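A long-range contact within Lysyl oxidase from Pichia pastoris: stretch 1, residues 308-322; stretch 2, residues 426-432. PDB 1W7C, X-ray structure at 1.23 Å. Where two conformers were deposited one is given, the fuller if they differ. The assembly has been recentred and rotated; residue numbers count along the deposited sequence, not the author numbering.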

# COMPACT_ATOMS: atom_id res chain seq x y z
N GLY A 308 -4.32 14.92 -18.83
CA GLY A 308 -5.59 15.02 -19.49
C GLY A 308 -6.15 13.62 -19.75
O GLY A 308 -5.38 12.67 -19.94
N PHE A 309 -7.47 13.50 -19.79
CA PHE A 309 -8.13 12.23 -20.11
C PHE A 309 -9.62 12.44 -20.31
O PHE A 309 -10.17 13.42 -19.84
CB PHE A 309 -7.88 11.13 -19.05
CG PHE A 309 -8.29 11.50 -17.65
CD1 PHE A 309 -7.34 12.02 -16.78
CD2 PHE A 309 -9.61 11.42 -17.22
CE1 PHE A 309 -7.71 12.42 -15.49
CE2 PHE A 309 -9.98 11.80 -15.92
CZ PHE A 309 -9.03 12.31 -15.07
N TYR A 310 -10.24 11.47 -20.97
CA TYR A 310 -11.68 11.39 -21.09
C TYR A 310 -12.18 10.24 -20.26
O TYR A 310 -11.52 9.21 -20.13
CB TYR A 310 -12.09 11.13 -22.55
CG TYR A 310 -11.62 12.15 -23.55
CD1 TYR A 310 -10.35 12.06 -24.10
CD2 TYR A 310 -12.46 13.14 -24.02
CE1 TYR A 310 -9.91 12.99 -25.04
CE2 TYR A 310 -12.02 14.07 -24.97
CZ TYR A 310 -10.75 13.97 -25.48
OH TYR A 310 -10.32 14.90 -26.41
N THR A 311 -13.40 10.40 -19.73
CA THR A 311 -14.07 9.28 -19.06
C THR A 311 -15.26 8.79 -19.88
O THR A 311 -15.82 9.50 -20.71
CB THR A 311 -14.60 9.66 -17.65
OG1 THR A 311 -15.63 10.62 -17.81
CG2 THR A 311 -13.50 10.25 -16.75
N SER A 312 -15.58 7.54 -19.67
CA SER A 312 -16.73 6.88 -20.26
C SER A 312 -17.36 6.00 -19.22
O SER A 312 -16.68 5.53 -18.31
CB SER A 312 -16.29 6.06 -21.49
OG SER A 312 -17.42 5.44 -22.07
N TRP A 313 -18.65 5.72 -19.39
CA TRP A 313 -19.41 4.92 -18.42
C TRP A 313 -20.20 3.83 -19.12
O TRP A 313 -20.89 4.10 -20.12
CB TRP A 313 -20.38 5.85 -17.67
CG TRP A 313 -21.02 5.17 -16.51
CD1 TRP A 313 -22.19 4.44 -16.50
CD2 TRP A 313 -20.54 5.17 -15.16
NE1 TRP A 313 -22.44 3.98 -15.23
CE2 TRP A 313 -21.44 4.41 -14.39
CE3 TRP A 313 -19.43 5.75 -14.52
CZ2 TRP A 313 -21.29 4.23 -13.03
CZ3 TRP A 313 -19.29 5.58 -13.14
CH2 TRP A 313 -20.20 4.82 -12.42
N SER A 314 -20.14 2.62 -18.57
CA SER A 314 -20.96 1.51 -19.05
C SER A 314 -21.72 0.86 -17.92
O SER A 314 -21.30 0.88 -16.76
CB SER A 314 -20.11 0.46 -19.74
OG SER A 314 -19.33 -0.30 -18.82
N ARG A 315 -22.85 0.26 -18.29
CA ARG A 315 -23.63 -0.53 -17.36
C ARG A 315 -22.82 -1.70 -16.80
O ARG A 315 -22.87 -1.99 -15.59
CB ARG A 315 -24.90 -1.00 -18.08
CG ARG A 315 -25.71 -2.01 -17.33
CD ARG A 315 -25.50 -3.46 -17.88
NE ARG A 315 -26.22 -4.44 -17.08
CZ ARG A 315 -25.75 -5.57 -16.67
NH1 ARG A 315 -24.54 -5.98 -17.01
NH2 ARG A 315 -26.51 -6.35 -15.93
N ASP A 316 -22.05 -2.37 -17.65
CA ASP A 316 -21.33 -3.54 -17.20
C ASP A 316 -20.27 -3.21 -16.14
O ASP A 316 -20.18 -3.90 -15.12
CB ASP A 316 -20.60 -4.24 -18.34
CG ASP A 316 -21.51 -4.96 -19.33
OD1 ASP A 316 -22.74 -5.10 -19.09
OD2 ASP A 316 -21.01 -5.37 -20.41
N THR A 317 -19.48 -2.17 -16.39
CA THR A 317 -18.22 -2.04 -15.64
C THR A 317 -18.11 -0.70 -14.90
O THR A 317 -17.16 -0.55 -14.11
CB THR A 317 -17.00 -2.17 -16.52
OG1 THR A 317 -17.01 -1.13 -17.52
CG2 THR A 317 -16.93 -3.51 -17.27
N GLY A 318 -18.97 0.29 -15.12
CA GLY A 318 -18.76 1.59 -14.54
C GLY A 318 -17.84 2.45 -15.39
O GLY A 318 -17.98 2.50 -16.60
N ILE A 319 -16.86 3.09 -14.76
CA ILE A 319 -16.04 4.09 -15.43
C ILE A 319 -14.87 3.46 -16.18
O ILE A 319 -14.31 2.45 -15.74
CB ILE A 319 -15.55 5.14 -14.43
CG1 ILE A 319 -15.36 6.49 -15.10
CG2 ILE A 319 -14.26 4.71 -13.71
CD1 ILE A 319 -15.12 7.64 -14.11
N SER A 320 -14.51 4.08 -17.30
CA SER A 320 -13.29 3.76 -18.05
C SER A 320 -12.64 5.11 -18.39
O SER A 320 -13.28 6.17 -18.41
CB SER A 320 -13.64 3.11 -19.39
OG SER A 320 -14.14 1.83 -19.23
N PHE A 321 -11.34 5.03 -18.72
CA PHE A 321 -10.54 6.19 -19.08
C PHE A 321 -9.94 5.98 -20.47
O PHE A 321 -9.40 4.90 -20.74
CB PHE A 321 -9.41 6.39 -18.08
CG PHE A 321 -9.88 6.64 -16.68
CD1 PHE A 321 -10.13 5.57 -15.84
CD2 PHE A 321 -10.06 7.91 -16.21
CE1 PHE A 321 -10.61 5.79 -14.57
CE2 PHE A 321 -10.53 8.15 -14.92
CZ PHE A 321 -10.78 7.10 -14.10
N TYR A 322 -9.95 7.04 -21.28
CA TYR A 322 -9.38 6.98 -22.61
C TYR A 322 -8.46 8.16 -22.84
O TYR A 322 -8.68 9.28 -22.32
CB TYR A 322 -10.48 6.93 -23.69
CG TYR A 322 -11.19 5.62 -23.74
CD1 TYR A 322 -12.34 5.39 -23.00
CD2 TYR A 322 -10.71 4.59 -24.50
CE1 TYR A 322 -12.97 4.11 -23.01
CE2 TYR A 322 -11.31 3.36 -24.54
CZ TYR A 322 -12.45 3.14 -23.81
OH TYR A 322 -13.04 1.89 -23.90
N THR A 426 -2.81 15.38 -5.27
CA THR A 426 -3.15 14.34 -6.26
C THR A 426 -4.56 14.58 -6.79
O THR A 426 -5.44 15.06 -6.06
CB THR A 426 -3.08 12.93 -5.68
OG1 THR A 426 -3.95 12.85 -4.54
CG2 THR A 426 -1.68 12.59 -5.26
N LEU A 427 -4.76 14.26 -8.05
CA LEU A 427 -6.12 14.20 -8.60
C LEU A 427 -6.68 12.80 -8.33
O LEU A 427 -5.99 11.82 -8.49
CB LEU A 427 -6.15 14.45 -10.10
CG LEU A 427 -7.53 14.60 -10.70
CD1 LEU A 427 -8.14 15.93 -10.25
CD2 LEU A 427 -7.50 14.54 -12.20
N ASN A 428 -7.95 12.75 -7.97
CA ASN A 428 -8.60 11.52 -7.57
C ASN A 428 -9.95 11.43 -8.26
O ASN A 428 -10.72 12.39 -8.20
CB ASN A 428 -8.80 11.51 -6.06
CG ASN A 428 -7.50 11.45 -5.30
OD1 ASN A 428 -6.99 10.34 -5.06
ND2 ASN A 428 -6.86 12.61 -5.06
N VAL A 429 -10.17 10.27 -8.88
CA VAL A 429 -11.45 9.94 -9.51
C VAL A 429 -11.97 8.68 -8.81
O VAL A 429 -11.27 7.64 -8.77
CB VAL A 429 -11.32 9.73 -11.02
CG1 VAL A 429 -12.68 9.50 -11.65
CG2 VAL A 429 -10.56 10.89 -11.71
N ARG A 430 -13.16 8.81 -8.20
CA ARG A 430 -13.76 7.68 -7.50
C ARG A 430 -15.18 7.36 -7.99
O ARG A 430 -15.94 8.28 -8.32
CB ARG A 430 -13.86 7.98 -6.00
CG ARG A 430 -14.77 7.08 -5.20
CD ARG A 430 -14.72 7.34 -3.70
NE ARG A 430 -13.46 6.89 -3.13
CZ ARG A 430 -12.65 7.58 -2.37
NH1 ARG A 430 -12.96 8.82 -2.01
NH2 ARG A 430 -11.52 7.05 -1.96
N PHE A 431 -15.51 6.08 -8.00
CA PHE A 431 -16.92 5.71 -7.93
C PHE A 431 -17.04 4.51 -7.01
O PHE A 431 -16.04 3.82 -6.74
CB PHE A 431 -17.59 5.51 -9.30
CG PHE A 431 -17.38 4.18 -9.93
CD1 PHE A 431 -16.21 3.89 -10.58
CD2 PHE A 431 -18.37 3.21 -9.88
CE1 PHE A 431 -16.03 2.67 -11.19
CE2 PHE A 431 -18.19 1.98 -10.52
CZ PHE A 431 -17.03 1.71 -11.13
N ILE A 432 -18.25 4.29 -6.51
CA ILE A 432 -18.52 3.19 -5.61
C ILE A 432 -19.70 2.41 -6.16
O ILE A 432 -20.76 2.98 -6.47
CB ILE A 432 -18.86 3.75 -4.19
CG1 ILE A 432 -17.60 4.39 -3.59
CG2 ILE A 432 -19.37 2.59 -3.34
CD1 ILE A 432 -17.82 5.08 -2.24

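Val429 and Phe431, both pointing toward stretch 1 from the strand 426-432, form the apolar centre of the contact. Val429 packs by CG1 against Ile319 CD1 (3.9 Å) and against Phe321 CZ (3.9 Å), the latter ring offering its edge; Val429 CG2 lies 4.0 Å from Phe309 CZ. A short, branched side chain suits this place, since its two methyls reach neighbours on both strands of the hairpin. Phe431, chi1 in the p well, gives up 94 Å², the largest area here, its flat ring long enough to reach the Gly318 backbone; 344 Å² is buried in all, and every contacting residue is buried. Trp313 turns the edge of its six-membered ring toward the Phe431 face, with centroids 5.0 Å apart, planes at 69° and a closest approach of 3.5 Å from Trp313 CH2 to Phe431 CD2. The Trp313 CA-to-CB bond points sideways, but the long indole brings its end within reach. Ile319 CG2 adds a contact of 3.7 Å to Phe431 CE1, so that Ile319, branched and apolar, touches both central residues with its methyls. Farther along, Leu427 carries a methyl, CD2, to the edge of the Phe309 ring at CE1, 3.9 Å away.

At the turn, the Phe431 ring tip reaches backbone: CZ lies 3.8 Å from Gly318 CA and 3.7 Å from Thr317 O. A CB on Gly318 would clash with Phe431 CZ, and the backbone angles there (85/-133) themselves call for glycine.

No hydrogen bond crosses between the stretches; they meet by packing, mostly side chain on side chain. The hairpin is held internally by backbone pairs such as Ser312 N to Ser320 O (3.0 Å) and Ser320 N to Ser312 O (2.8 Å). Its turn is braced by a hydrogen bond from Thr317 N to Ser314 OG (3.1 Å). Beside it, Arg315 NH1 and Asp316 OD1 form a salt bridge (2.9 Å). In stretch 2, Asn428 ND2 donates to Thr426 OG1 (3.0 Å), a bond made outside the contact, since neither residue touches stretch 1.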